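Local coordinates for protein exotoxin 3 (PDB 2Z8L) that binds the sialylated glycan sialyl Lewis X and belongs to the staphylococcal/streptococcal toxin family, pairing an OB-fold domain with a beta-grasp domain, at residues H128-Y133 against Q154-Y159; H46-D51 against P75-F80. All blocks are in the same frame, centred on the assembly; numbering follows the deposited sequence. Where two conformers were deposited one is given.

Overall arrangement
The two contacts lie in different domains on opposite sides of the chain's centre, their centres 30 Å apart, and share no helix or strand. Contact 2, in the OB-fold domain, is wholly buried: leucine, isoleucine and phenylalanine side chains from two strands that are not paired with each other meet through their methyl groups and a ring carbon. Contact 1, in the beta-grasp domain, is only partly buried and joins an outermost strand to the chain leaving a helix; there a single buried phenylalanine meets a histidine and a lysine that remain partly exposed. Its chemistry is accordingly mixed, an aromatic pair plus a lysine methylene, whereas contact 2 is apolar throughout. Neither contact includes a backbone bond between its two segments.

Contact 1. Residues H128-Y133 against Q154-Y159; sequences HVKRHY and QNFDLY. Unlike the reference sequence in segment 128-133: His132 (reference Tyr). Unlike the reference sequence in segment 154-159: Asn155 (reference Asp).
His128 and Phe156 mark the closest approach of the two backbones, yet their CA atoms stand 9.7 Å apart, so the two segments are bridged by side chains. Phe156, the first residue to leave helical backbone angles, sends its side chain out toward the strand, and the ring reaches His128 and Lys130. It meets the His128 imidazole edge-to-face: Phe156 CE1 sits over one face of the histidine, offset toward the rim and 3.5 Å from His128 CD2. The ring planes are inclined at 60°, centroids 4.9 Å apart, presenting a C-H edge to the imidazole pi surface. In His128, CG lies anti to the carbonyl carbon (chi1 -58°), which carries the ring toward Phe156. The partly exposed imidazole offers a flat face while keeping polar nitrogens at the border.

Two residues along, and so on the same side of the strand, Lys130 supplies a methylene: its CE comes near the ring plane at the rim, 3.9 Å from Phe156 CZ. A bend at chi2 (-74°) brings the chain there. Lysine suits this border, pairing an apolar stem with a charged end.

Phe156 also packs on Ile117 of strand 114-121 and Ile207 of strand 200-207, a buried spot suited to a large apolar ring, and Lys130 touches Tyr151 of helix 141-155. The contact thus fastens the helix's exit to the outermost strand 124-131 of the beta-grasp sheet.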
ATOM      1  N   HIS A 128      -8.483   7.306 -19.682  1.00 15.14           N
ATOM      2  CA  HIS A 128      -7.942   6.003 -20.002  1.00 15.84           C
ATOM      3  C   HIS A 128      -8.561   5.009 -19.049  1.00 16.36           C
ATOM      4  O   HIS A 128      -8.622   5.263 -17.870  1.00 16.62           O
ATOM      5  CB  HIS A 128      -6.432   6.003 -19.779  1.00 15.29           C
ATOM      6  CG  HIS A 128      -5.687   7.025 -20.586  1.00 17.31           C
ATOM      7  ND1 HIS A 128      -5.182   6.735 -21.823  1.00 20.58           N
ATOM      8  CD2 HIS A 128      -5.289   8.286 -20.297  1.00 20.87           C
ATOM      9  CE1 HIS A 128      -4.528   7.783 -22.290  1.00 20.32           C
ATOM     10  NE2 HIS A 128      -4.580   8.745 -21.387  1.00 23.18           N
ATOM     11  N   VAL A 129      -8.964   3.842 -19.542  1.00 16.90           N
ATOM     12  CA  VAL A 129      -9.538   2.850 -18.684  1.00 17.48           C
ATOM     13  C   VAL A 129      -8.621   1.639 -18.679  1.00 17.91           C
ATOM     14  O   VAL A 129      -8.422   1.000 -19.707  1.00 17.93           O
ATOM     15  CB  VAL A 129     -10.949   2.380 -19.127  1.00 19.25           C
ATOM     16  CG1 VAL A 129     -11.502   1.319 -18.121  1.00 19.45           C
ATOM     17  CG2 VAL A 129     -11.904   3.559 -19.293  1.00 22.17           C
ATOM     18  N   LYS A 130      -8.110   1.308 -17.512  1.00 16.66           N
ATOM     19  CA  LYS A 130      -7.190   0.213 -17.333  1.00 16.99           C
ATOM     20  C   LYS A 130      -7.855  -0.703 -16.296  1.00 17.61           C
ATOM     21  O   LYS A 130      -8.973  -0.451 -15.890  1.00 16.33           O
ATOM     22  CB  LYS A 130      -5.842   0.692 -16.858  1.00 17.47           C
ATOM     23  CG  LYS A 130      -5.130   1.653 -17.810  1.00 20.18           C
ATOM     24  CD  LYS A 130      -4.590   0.898 -19.023  1.00 21.75           C
ATOM     25  CE  LYS A 130      -4.004   1.823 -20.062  1.00 24.06           C
ATOM     26  NZ  LYS A 130      -3.917   1.154 -21.416  1.00 26.51           N
ATOM     27  N   ARG A 131      -7.214  -1.829 -16.033  1.00 18.20           N
ATOM     28  CA  ARG A 131      -7.619  -2.749 -14.925  1.00 17.71           C
ATOM     29  C   ARG A 131      -6.510  -2.790 -13.935  1.00 18.39           C
ATOM     30  O   ARG A 131      -5.342  -2.678 -14.304  1.00 20.46           O
ATOM     31  CB  ARG A 131      -7.832  -4.165 -15.458  1.00 18.29           C
ATOM     32  CG  ARG A 131      -8.891  -4.295 -16.427  1.00 20.70           C
ATOM     33  CD  ARG A 131     -10.209  -4.237 -15.776  1.00 25.50           C
ATOM     34  NE  ARG A 131     -11.277  -4.544 -16.717  1.00 27.84           N
ATOM     35  CZ  ARG A 131     -12.529  -4.847 -16.379  1.00 29.88           C
ATOM     36  NH1 ARG A 131     -12.912  -4.922 -15.104  1.00 30.97           N
ATOM     37  NH2 ARG A 131     -13.414  -5.105 -17.327  1.00 30.81           N
ATOM     38  N   HIS A 132      -6.847  -3.015 -12.667  1.00 16.18           N
ATOM     39  CA  HIS A 132      -5.828  -3.286 -11.696  1.00 15.44           C
ATOM     40  C   HIS A 132      -6.219  -4.626 -11.090  1.00 14.73           C
ATOM     41  O   HIS A 132      -7.255  -4.753 -10.455  1.00 16.70           O
ATOM     42  CB  HIS A 132      -5.805  -2.240 -10.607  1.00 16.45           C
ATOM     43  CG  HIS A 132      -4.765  -2.475  -9.567  1.00 18.65           C
ATOM     44  ND1 HIS A 132      -3.426  -2.274  -9.808  1.00 23.89           N
ATOM     45  CD2 HIS A 132      -4.864  -2.907  -8.288  1.00 25.76           C
ATOM     46  CE1 HIS A 132      -2.745  -2.558  -8.710  1.00 27.19           C
ATOM     47  NE2 HIS A 132      -3.592  -2.936  -7.772  1.00 25.53           N
ATOM     48  N   TYR A 133      -5.344  -5.579 -11.251  1.00 13.35           N
ATOM     49  CA  TYR A 133      -5.603  -6.930 -10.776  1.00 13.44           C
ATOM     50  C   TYR A 133      -5.258  -7.078  -9.299  1.00 13.76           C
ATOM     51  O   TYR A 133      -4.139  -6.770  -8.853  1.00 14.04           O
ATOM     52  CB  TYR A 133      -4.828  -7.896 -11.627  1.00 14.97           C
ATOM     53  CG  TYR A 133      -5.172  -7.769 -13.076  1.00 14.62           C
ATOM     54  CD1 TYR A 133      -6.426  -8.126 -13.539  1.00 15.09           C
ATOM     55  CD2 TYR A 133      -4.267  -7.237 -13.992  1.00 19.85           C
ATOM     56  CE1 TYR A 133      -6.792  -8.010 -14.864  1.00 19.01           C
ATOM     57  CE2 TYR A 133      -4.623  -7.120 -15.344  1.00 20.88           C
ATOM     58  CZ  TYR A 133      -5.897  -7.507 -15.771  1.00 20.50           C
ATOM     59  OH  TYR A 133      -6.261  -7.417 -17.112  1.00 22.76           O
ATOM     60  N   GLN A 154       5.158   5.495 -13.883  1.00 13.58           N
ATOM     61  CA  GLN A 154       5.779   4.773 -15.025  1.00 15.59           C
ATOM     62  C   GLN A 154       5.030   4.975 -16.346  1.00 15.10           C
ATOM     63  O   GLN A 154       5.635   4.927 -17.423  1.00 14.45           O
ATOM     64  CB  GLN A 154       5.849   3.272 -14.747  1.00 16.18           C
ATOM     65  CG  GLN A 154       6.765   2.865 -13.586  1.00 20.96           C
ATOM     66  CD  GLN A 154       6.578   1.406 -13.122  1.00 23.27           C
ATOM     67  OE1 GLN A 154       5.495   0.795 -13.275  1.00 32.89           O
ATOM     68  NE2 GLN A 154       7.606   0.875 -12.474  1.00 31.40           N
ATOM     69  N   ASN A 155       3.718   5.145 -16.274  1.00 14.15           N
ATOM     70  CA  ASN A 155       2.877   5.085 -17.481  1.00 15.41           C
ATOM     71  C   ASN A 155       2.083   6.353 -17.817  1.00 15.15           C
ATOM     72  O   ASN A 155       1.656   6.521 -18.958  1.00 15.47           O
ATOM     73  CB  ASN A 155       1.939   3.907 -17.375  1.00 15.72           C
ATOM     74  CG  ASN A 155       2.670   2.602 -17.263  1.00 18.55           C
ATOM     75  OD1 ASN A 155       2.781   2.011 -16.181  1.00 22.21           O
ATOM     76  ND2 ASN A 155       3.178   2.138 -18.386  1.00 18.66           N
ATOM     77  N   PHE A 156       1.831   7.208 -16.828  1.00 14.32           N
ATOM     78  CA  PHE A 156       0.985   8.363 -17.012  1.00 14.81           C
ATOM     79  C   PHE A 156       1.608   9.657 -16.513  1.00 15.55           C
ATOM     80  O   PHE A 156       0.904  10.635 -16.246  1.00 16.90           O
ATOM     81  CB  PHE A 156      -0.408   8.114 -16.413  1.00 15.97           C
ATOM     82  CG  PHE A 156      -1.174   7.082 -17.158  1.00 15.54           C
ATOM     83  CD1 PHE A 156      -1.896   7.436 -18.310  1.00 18.31           C
ATOM     84  CD2 PHE A 156      -1.119   5.762 -16.798  1.00 17.16           C
ATOM     85  CE1 PHE A 156      -2.564   6.466 -19.036  1.00 20.39           C
ATOM     86  CE2 PHE A 156      -1.808   4.797 -17.513  1.00 18.88           C
ATOM     87  CZ  PHE A 156      -2.513   5.149 -18.629  1.00 17.82           C
ATOM     88  N   ASP A 157       2.936   9.678 -16.395  1.00 14.75           N
ATOM     89  CA  ASP A 157       3.649  10.906 -16.137  1.00 15.19           C
ATOM     90  C   ASP A 157       3.262  11.564 -14.802  1.00 14.13           C
ATOM     91  O   ASP A 157       3.410  12.764 -14.636  1.00 15.37           O
ATOM     92  CB  ASP A 157       3.427  11.921 -17.271  1.00 16.45           C
ATOM     93  CG  ASP A 157       4.038  11.486 -18.611  1.00 22.63           C
ATOM     94  OD1 ASP A 157       5.091  10.798 -18.610  1.00 30.46           O
ATOM     95  OD2 ASP A 157       3.496  11.902 -19.668  1.00 32.12           O
ATOM     96  N   LEU A 158       2.808  10.786 -13.830  1.00 12.53           N
ATOM     97  CA  LEU A 158       2.656  11.359 -12.491  1.00 12.35           C
ATOM     98  C   LEU A 158       3.989  11.941 -11.968  1.00 12.46           C
ATOM     99  O   LEU A 158       5.045  11.298 -12.046  1.00 14.88           O
ATOM    100  CB  LEU A 158       2.112  10.321 -11.512  1.00 11.25           C
ATOM    101  CG  LEU A 158       1.793  10.839 -10.110  1.00 12.99           C
ATOM    102  CD1 LEU A 158       0.702  11.888 -10.002  1.00 13.62           C
ATOM    103  CD2 LEU A 158       1.437   9.680  -9.250  1.00 11.80           C
ATOM    104  N   TYR A 159       3.902  13.152 -11.439  1.00 13.21           N
ATOM    105  CA  TYR A 159       5.008  13.934 -10.870  1.00 13.51           C
ATOM    106  C   TYR A 159       5.941  14.524 -11.914  1.00 14.53           C
ATOM    107  O   TYR A 159       6.995  15.022 -11.558  1.00 15.81           O
ATOM    108  CB  TYR A 159       5.768  13.204  -9.762  1.00 13.01           C
ATOM    109  CG  TYR A 159       4.871  12.735  -8.639  1.00 13.31           C
ATOM    110  CD1 TYR A 159       3.935  13.597  -8.048  1.00 14.60           C
ATOM    111  CD2 TYR A 159       4.956  11.443  -8.159  1.00 13.58           C
ATOM    112  CE1 TYR A 159       3.081  13.125  -7.002  1.00 15.11           C
ATOM    113  CE2 TYR A 159       4.130  10.973  -7.130  1.00 12.79           C
ATOM    114  CZ  TYR A 159       3.217  11.838  -6.539  1.00 14.32           C
ATOM    115  OH  TYR A 159       2.366  11.477  -5.524  1.00 13.89           O
TER

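Contact 2. Residues H46-D51 against P75-F80; sequences HYLIFD and PGLDIF
The Leu48 and Leu77 methyls meet tip to tip, with Leu48 CD1 3.7 Å from Leu77 CD1. Beside them Ile79 comes at Phe50 from the facing strand, and the CD1 methyl at the end of the isoleucine lies against the CD1-CE1-CZ side of the phenyl ring. The nearest pair, Phe50 CE1 and Ile79 CD1 at 3.4 Å, belongs to one of two deposited conformers of Phe50, so its exact closeness is doubtful. Ile79 has an extended chi2 (-177°), which stretches its chain out to the ring.

All four side chains are buried, and branched aliphatic groups with one flat ring fill such an apolar interior without leaving polar atoms to be satisfied. Strands 45-52 and 77-81 are not paired; they face each other across the interior of the OB-fold beta barrel. Of the two segments, the nearest CA atoms are those of Phe50 and Pro75, just before the corner at Gly76, 10.3 Å apart. Residue alternation sends Leu48 and Phe50 inward and Ile49 the other way.

Around this layer, Phe50 also packs on Leu32, Thr57 and Ile59, and Ile79 on Val35. Strand 45-52 is held by backbone bonds to both 35-42 and 55-61. In segment 75-80, Gly76 and Leu77 together face Val35 in a G1 beta bulge, where the chain turns its corner; Gly76 has a positive phi (73°), which glycine tolerates easily. Asp78 and Phe80, the alternate residues, turn away from the barrel interior: Asp78 OD1 accepts a hydrogen bond from Asn34 N and OD2 makes a salt bridge with Lys136 NZ, while Phe80 packs against helix 141-155.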
ATOM      1  N   HIS A  46       4.189   0.682  18.563  1.00 17.76           N
ATOM      2  CA  HIS A  46       3.801  -0.728  18.499  1.00 17.19           C
ATOM      3  C   HIS A  46       4.400  -1.338  17.250  1.00 16.12           C
ATOM      4  O   HIS A  46       4.414  -0.723  16.205  1.00 14.80           O
ATOM      5  CB  HIS A  46       2.279  -0.844  18.499  1.00 17.06           C
ATOM      6  CG  HIS A  46       1.648  -0.289  19.737  1.00 19.66           C
ATOM      7  ND1 HIS A  46       1.291  -1.075  20.816  1.00 23.23           N
ATOM      8  CD2 HIS A  46       1.378   0.988  20.095  1.00 23.65           C
ATOM      9  CE1 HIS A  46       0.799  -0.306  21.771  1.00 23.15           C
ATOM     10  NE2 HIS A  46       0.867   0.950  21.371  1.00 24.39           N
ATOM     11  N   TYR A  47       4.966  -2.540  17.388  1.00 15.41           N
ATOM     12  CA  TYR A  47       5.746  -3.128  16.326  1.00 16.27           C
ATOM     13  C   TYR A  47       5.441  -4.607  16.162  1.00 15.93           C
ATOM     14  O   TYR A  47       4.957  -5.272  17.080  1.00 14.52           O
ATOM     15  CB  TYR A  47       7.251  -3.000  16.619  1.00 18.62           C
ATOM     16  CG  TYR A  47       7.721  -1.586  16.839  1.00 19.43           C
ATOM     17  CD1 TYR A  47       7.893  -1.074  18.112  1.00 21.34           C
ATOM     18  CD2 TYR A  47       7.976  -0.764  15.757  1.00 20.35           C
ATOM     19  CE1 TYR A  47       8.324   0.235  18.299  1.00 22.52           C
ATOM     20  CE2 TYR A  47       8.405   0.544  15.929  1.00 20.49           C
ATOM     21  CZ  TYR A  47       8.557   1.038  17.195  1.00 22.29           C
ATOM     22  OH  TYR A  47       8.984   2.356  17.354  1.00 24.58           O
ATOM     23  N   LEU A  48       5.789  -5.110  14.988  1.00 15.39           N
ATOM     24  CA  LEU A  48       5.867  -6.537  14.712  1.00 16.57           C
ATOM     25  C   LEU A  48       7.259  -6.778  14.184  1.00 16.15           C
ATOM     26  O   LEU A  48       7.735  -6.045  13.302  1.00 16.92           O
ATOM     27  CB  LEU A  48       4.864  -6.985  13.653  1.00 18.04           C
ATOM     28  CG  LEU A  48       3.471  -7.475  13.986  1.00 23.72           C
ATOM     29  CD1 LEU A  48       2.807  -7.970  12.731  1.00 27.91           C
ATOM     30  CD2 LEU A  48       3.459  -8.555  15.038  1.00 28.69           C
ATOM     31  N   ILE A  49       7.949  -7.768  14.712  1.00 14.64           N
ATOM     32  CA  ILE A  49       9.269  -8.039  14.231  1.00 14.70           C
ATOM     33  C   ILE A  49       9.269  -9.461  13.641  1.00 15.44           C
ATOM     34  O   ILE A  49       8.609 -10.367  14.142  1.00 15.10           O
ATOM     35  CB  ILE A  49      10.338  -7.828  15.346  1.00 14.29           C
ATOM     36  CG1 ILE A  49      11.742  -8.012  14.798  1.00 14.11           C
ATOM     37  CG2 ILE A  49      10.048  -8.690  16.554  1.00 16.68           C
ATOM     38  CD1 ILE A  49      12.821  -7.457  15.707  1.00 17.40           C
ATOM     39  N   PHE A  50      10.064  -9.643  12.596  1.00 16.11           N
ATOM     40  CA  PHE A  50      10.244 -10.995  12.105  0.50 16.21           C
ATOM     41  C   PHE A  50      11.653 -11.173  11.603  1.00 17.71           C
ATOM     42  O   PHE A  50      12.434 -10.245  11.556  1.00 17.48           O
ATOM     43  CB  PHE A  50       9.195 -11.349  11.049  0.50 16.07           C
ATOM     44  CG  PHE A  50       9.237 -10.477   9.824  0.50 15.21           C
ATOM     45  CD1 PHE A  50       8.580  -9.260   9.793  0.50 16.03           C
ATOM     46  CD2 PHE A  50       9.938 -10.889   8.701  0.50 16.22           C
ATOM     47  CE1 PHE A  50       8.618  -8.479   8.664  0.50 14.75           C
ATOM     48  CE2 PHE A  50       9.962 -10.090   7.552  0.50 15.18           C
ATOM     49  CZ  PHE A  50       9.300  -8.889   7.555  0.50 16.18           C
ATOM     50  N   ASP A  51      12.011 -12.412  11.326  1.00 18.73           N
ATOM     51  CA  ASP A  51      13.383 -12.667  10.902  1.00 21.77           C
ATOM     52  C   ASP A  51      13.414 -13.633   9.738  1.00 23.37           C
ATOM     53  O   ASP A  51      12.567 -14.504   9.629  1.00 23.16           O
ATOM     54  CB  ASP A  51      14.231 -13.168  12.058  1.00 22.26           C
ATOM     55  CG  ASP A  51      13.814 -14.542  12.554  1.00 24.80           C
ATOM     56  OD1 ASP A  51      12.759 -14.621  13.210  1.00 28.38           O
ATOM     57  OD2 ASP A  51      14.538 -15.532  12.303  1.00 25.28           O
ATOM     58  N   PRO A  75       1.308 -15.936  13.357  1.00 15.76           N
ATOM     59  CA  PRO A  75       1.660 -16.625  12.125  1.00 15.33           C
ATOM     60  C   PRO A  75       0.772 -16.257  10.925  1.00 15.28           C
ATOM     61  O   PRO A  75      -0.282 -15.641  11.110  1.00 16.68           O
ATOM     62  CB  PRO A  75       1.482 -18.100  12.491  1.00 16.55           C
ATOM     63  CG  PRO A  75       0.498 -18.079  13.598  1.00 18.43           C
ATOM     64  CD  PRO A  75       0.582 -16.799  14.309  1.00 16.67           C
ATOM     65  N   GLY A  76       1.219 -16.595   9.721  1.00 15.30           N
ATOM     66  CA  GLY A  76       0.350 -16.537   8.573  1.00 15.37           C
ATOM     67  C   GLY A  76       0.055 -15.129   8.107  1.00 14.65           C
ATOM     68  O   GLY A  76      -1.066 -14.828   7.631  1.00 15.18           O
ATOM     69  N   LEU A  77       1.064 -14.273   8.191  1.00 12.95           N
ATOM     70  CA  LEU A  77       0.941 -12.901   7.707  1.00 13.89           C
ATOM     71  C   LEU A  77       1.543 -12.715   6.332  1.00 13.56           C
ATOM     72  O   LEU A  77       2.498 -13.393   5.962  1.00 14.27           O
ATOM     73  CB  LEU A  77       1.627 -11.959   8.698  1.00 12.43           C
ATOM     74  CG  LEU A  77       1.155 -12.031  10.133  1.00 12.47           C
ATOM     75  CD1 LEU A  77       1.940 -11.065  11.000  1.00 16.10           C
ATOM     76  CD2 LEU A  77      -0.311 -11.734  10.193  1.00 13.98           C
ATOM     77  N   ASP A  78       0.993 -11.742   5.603  1.00 12.46           N
ATOM     78  CA  ASP A  78       1.610 -11.199   4.391  1.00 13.62           C
ATOM     79  C   ASP A  78       2.019  -9.753   4.744  1.00 12.25           C
ATOM     80  O   ASP A  78       1.268  -9.062   5.427  1.00 11.74           O
ATOM     81  CB  ASP A  78       0.625 -11.143   3.273  1.00 13.89           C
ATOM     82  CG  ASP A  78       0.357 -12.491   2.592  1.00 21.28           C
ATOM     83  OD1 ASP A  78       1.024 -13.509   2.892  1.00 23.81           O
ATOM     84  OD2 ASP A  78      -0.556 -12.499   1.708  1.00 27.74           O
ATOM     85  N   ILE A  79       3.214  -9.346   4.355  1.00 11.52           N
ATOM     86  CA  ILE A  79       3.676  -7.976   4.628  1.00 12.35           C
ATOM     87  C   ILE A  79       4.176  -7.281   3.377  1.00 11.55           C
ATOM     88  O   ILE A  79       5.043  -7.798   2.669  1.00 11.31           O
ATOM     89  CB  ILE A  79       4.796  -7.955   5.698  1.00 12.45           C
ATOM     90  CG1 ILE A  79       4.375  -8.870   6.857  1.00 14.55           C
ATOM     91  CG2 ILE A  79       5.079  -6.487   6.094  1.00 12.55           C
ATOM     92  CD1 ILE A  79       5.293  -8.906   7.975  1.00 18.50           C
ATOM     93  N   PHE A  80       3.668  -6.077   3.121  1.00 11.77           N
ATOM     94  CA  PHE A  80       4.172  -5.238   2.051  1.00 11.11           C
ATOM     95  C   PHE A  80       5.166  -4.281   2.634  1.00 11.77           C
ATOM     96  O   PHE A  80       4.786  -3.386   3.381  1.00 11.96           O
ATOM     97  CB  PHE A  80       3.010  -4.472   1.372  1.00 11.66           C
ATOM     98  CG  PHE A  80       3.429  -3.708   0.196  1.00 12.47           C
ATOM     99  CD1 PHE A  80       3.855  -4.361  -0.969  1.00 15.83           C
ATOM    100  CD2 PHE A  80       3.509  -2.328   0.243  1.00 12.11           C
ATOM    101  CE1 PHE A  80       4.309  -3.601  -2.054  1.00 17.19           C
ATOM    102  CE2 PHE A  80       3.963  -1.585  -0.844  1.00 13.71           C
ATOM    103  CZ  PHE A  80       4.328  -2.221  -1.978  1.00 14.08           C
TER